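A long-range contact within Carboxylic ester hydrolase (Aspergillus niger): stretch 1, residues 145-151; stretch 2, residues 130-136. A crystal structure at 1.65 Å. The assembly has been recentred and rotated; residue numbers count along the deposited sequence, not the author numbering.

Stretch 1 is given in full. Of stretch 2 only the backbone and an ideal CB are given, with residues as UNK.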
# COMPACT_ATOMS: atom_id res chain seq x y z
N GLU A 145 -4.84 2.38 -22.99
CA GLU A 145 -6.05 1.84 -22.34
C GLU A 145 -5.60 1.10 -21.06
O GLU A 145 -6.23 1.27 -19.98
CB GLU A 145 -6.86 0.93 -23.26
CG GLU A 145 -8.04 0.29 -22.56
CD GLU A 145 -9.16 1.19 -22.09
OE1 GLU A 145 -10.14 0.65 -21.41
OE2 GLU A 145 -9.14 2.40 -22.40
N THR A 146 -4.56 0.27 -21.16
CA THR A 146 -4.03 -0.45 -19.98
C THR A 146 -3.59 0.55 -18.93
O THR A 146 -3.91 0.36 -17.73
CB THR A 146 -2.86 -1.37 -20.35
OG1 THR A 146 -3.27 -2.25 -21.38
CG2 THR A 146 -2.35 -2.11 -19.14
N LEU A 147 -2.83 1.57 -19.31
CA LEU A 147 -2.35 2.59 -18.39
C LEU A 147 -3.52 3.23 -17.65
O LEU A 147 -3.46 3.30 -16.41
CB LEU A 147 -1.55 3.66 -19.15
CG LEU A 147 -1.14 4.85 -18.32
CD1 LEU A 147 -0.11 4.46 -17.29
CD2 LEU A 147 -0.55 5.97 -19.17
N TYR A 148 -4.53 3.68 -18.38
CA TYR A 148 -5.66 4.40 -17.75
C TYR A 148 -6.49 3.43 -16.88
O TYR A 148 -6.94 3.87 -15.78
CB TYR A 148 -6.53 5.12 -18.79
CG TYR A 148 -6.01 6.50 -19.08
CD1 TYR A 148 -4.90 6.68 -19.90
CD2 TYR A 148 -6.63 7.64 -18.60
CE1 TYR A 148 -4.42 7.96 -20.17
CE2 TYR A 148 -6.15 8.92 -18.84
CZ TYR A 148 -5.03 9.08 -19.66
OH TYR A 148 -4.56 10.33 -19.96
N MET A 149 -6.77 2.23 -17.37
CA MET A 149 -7.52 1.25 -16.57
C MET A 149 -6.76 0.92 -15.26
O MET A 149 -7.37 0.96 -14.18
CB MET A 149 -7.72 -0.01 -17.39
CG MET A 149 -8.82 0.13 -18.43
SD MET A 149 -10.48 0.31 -17.67
CE MET A 149 -10.83 -1.42 -17.38
N PHE A 150 -5.46 0.68 -15.30
CA PHE A 150 -4.66 0.42 -14.09
C PHE A 150 -4.63 1.65 -13.20
O PHE A 150 -4.78 1.55 -11.96
CB PHE A 150 -3.24 0.00 -14.49
CG PHE A 150 -2.33 -0.44 -13.38
CD1 PHE A 150 -2.69 -1.46 -12.50
CD2 PHE A 150 -1.08 0.12 -13.23
CE1 PHE A 150 -1.82 -1.89 -11.52
CE2 PHE A 150 -0.22 -0.28 -12.20
CZ PHE A 150 -0.57 -1.31 -11.40
N ALA A 151 -4.43 2.84 -13.78
CA ALA A 151 -4.29 4.10 -13.04
C ALA A 151 -5.52 4.36 -12.18
O ALA A 151 -5.33 4.66 -11.01
CB ALA A 151 -4.02 5.26 -13.96
N UNK A 130 -1.57 -9.60 -15.32
CA UNK A 130 -1.36 -8.32 -14.64
C UNK A 130 -1.14 -7.19 -15.63
O UNK A 130 -1.13 -7.40 -16.80
CB UNK A 130 -0.17 -8.41 -13.69
N UNK A 131 -1.04 -5.98 -15.08
CA UNK A 131 -1.01 -4.77 -15.90
C UNK A 131 0.30 -4.74 -16.70
O UNK A 131 0.28 -4.21 -17.83
CB UNK A 131 -1.15 -3.52 -15.03
N UNK A 132 1.38 -5.23 -16.13
CA UNK A 132 2.70 -5.20 -16.83
C UNK A 132 2.67 -6.06 -18.08
O UNK A 132 3.15 -5.53 -19.13
CB UNK A 132 3.82 -5.68 -15.91
N UNK A 133 1.97 -7.19 -18.08
CA UNK A 133 1.89 -8.05 -19.28
C UNK A 133 1.02 -7.42 -20.36
O UNK A 133 1.19 -7.77 -21.52
CB UNK A 133 1.34 -9.43 -18.91
N UNK A 134 0.18 -6.44 -20.04
CA UNK A 134 -0.74 -5.81 -20.99
C UNK A 134 -0.31 -4.37 -21.34
O UNK A 134 -1.05 -3.73 -22.10
CB UNK A 134 -2.16 -5.81 -20.41
N UNK A 135 0.79 -3.89 -20.80
CA UNK A 135 1.11 -2.44 -20.85
C UNK A 135 1.65 -2.03 -22.23
O UNK A 135 1.52 -0.83 -22.53
CB UNK A 135 2.14 -2.09 -19.77
N UNK A 136 2.24 -2.95 -23.00
CA UNK A 136 2.93 -2.56 -24.26
C UNK A 136 2.24 -3.18 -25.45
O UNK A 136 2.02 -4.40 -25.50
CB UNK A 136 4.40 -2.98 -24.24

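Stretch 1 is helical throughout, with a wider pi-type turn at 149-151, and presents Thr-146, Leu-147 and Phe-150 to the other segment.

At position 130 the ideal CB has nothing of stretch 1 within 5.5 Å, and the CA-to-CB bond points sideways. Stretch 1 sets no demand, so many residues would suit. The deposited residue is Asn-130, whose backbone O accepts a weak bond from the N of position 133 (3.4 Å).

Position 131 faces Phe-150 directly. Its CA-to-CB bond points toward the helix, and its ideal CB lies 3.6 Å from Phe-150 CD1 and 4.5 Å from Thr-146 CG2. A small apolar group suits it, since its first side-chain atom already lies at contact distance from the ring. The residue is Ala-131. Its CB sits 3.8 Å from the centroid of the Phe-150 ring, 18° off the normal, a CH-pi contact over one face. Its backbone O also lies 3.6 Å from Thr-146 CG2, so the methyl group of the threonine packs against the main chain.

Positions 132 and 133 both point away, with no atom of stretch 1 near either ideal CB. Helical phi/psi values (-64/-36 and -72/-18) suit most residues, polar ones included. They are Asp-132 and Thr-133, and neither touches stretch 1.

Position 134 points toward the helix, its ideal CB 3.8 Å from Thr-146 OG1. Thr-146 OG1 donates a hydrogen bond to the backbone O of position 134 at 2.8 Å. Because this bond uses the main chain, it does not specify the side chain; a small residue such as alanine or serine fits beside Thr-146 OG1, though the visible geometry does not exclude others. The residue is Ala-134, whose CB lies 3.9 Å from Thr-146 OG1. Its N closes a turn onto the O of Ala-131 at 3.1 Å.

At position 135 the CA lies 5.6 Å from the CA of Thr-146, yet CA-to-CB points sideways, with the ideal CB 4.5 Å from Thr-146 CG2. A long, flexible apolar chain such as methionine could reach Leu-147 and Phe-150; a leucine would suit the nearer part of this space. The residue is Met-135, with chi angles t, p, p, and its end does come nearer: SD lies 3.9 Å from Thr-146 CG2 and 4.1 Å from Leu-147 CB, while CE reaches 4.4 Å from Phe-150 CD2, obliquely to the ring.

Position 136 has extended angles (-116/128) and points away, leaving the choice open; it is Leu-136.

Stretch 2 130-136: NADTAML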
# COMPACT_ATOMS: atom_id res chain seq x y z
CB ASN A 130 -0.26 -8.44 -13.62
CG ASN A 130 -0.58 -9.49 -12.56
OD1 ASN A 130 -1.74 -9.72 -12.22
ND2 ASN A 130 0.46 -10.10 -12.06
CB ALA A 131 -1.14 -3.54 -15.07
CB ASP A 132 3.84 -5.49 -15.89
CG ASP A 132 3.78 -6.79 -15.10
OD1 ASP A 132 2.75 -7.46 -15.12
OD2 ASP A 132 4.78 -7.01 -14.38
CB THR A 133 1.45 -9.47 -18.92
OG1 THR A 133 0.04 -9.49 -18.65
CG2 THR A 133 2.22 -9.95 -17.72
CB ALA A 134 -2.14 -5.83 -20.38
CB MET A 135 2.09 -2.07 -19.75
CG MET A 135 2.26 -0.62 -19.47
SD MET A 135 0.75 0.24 -18.92
CE MET A 135 0.71 -0.39 -17.25
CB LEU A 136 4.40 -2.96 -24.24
CG LEU A 136 5.25 -2.40 -23.12
CD1 LEU A 136 6.65 -2.98 -23.21
CD2 LEU A 136 5.27 -0.90 -23.08
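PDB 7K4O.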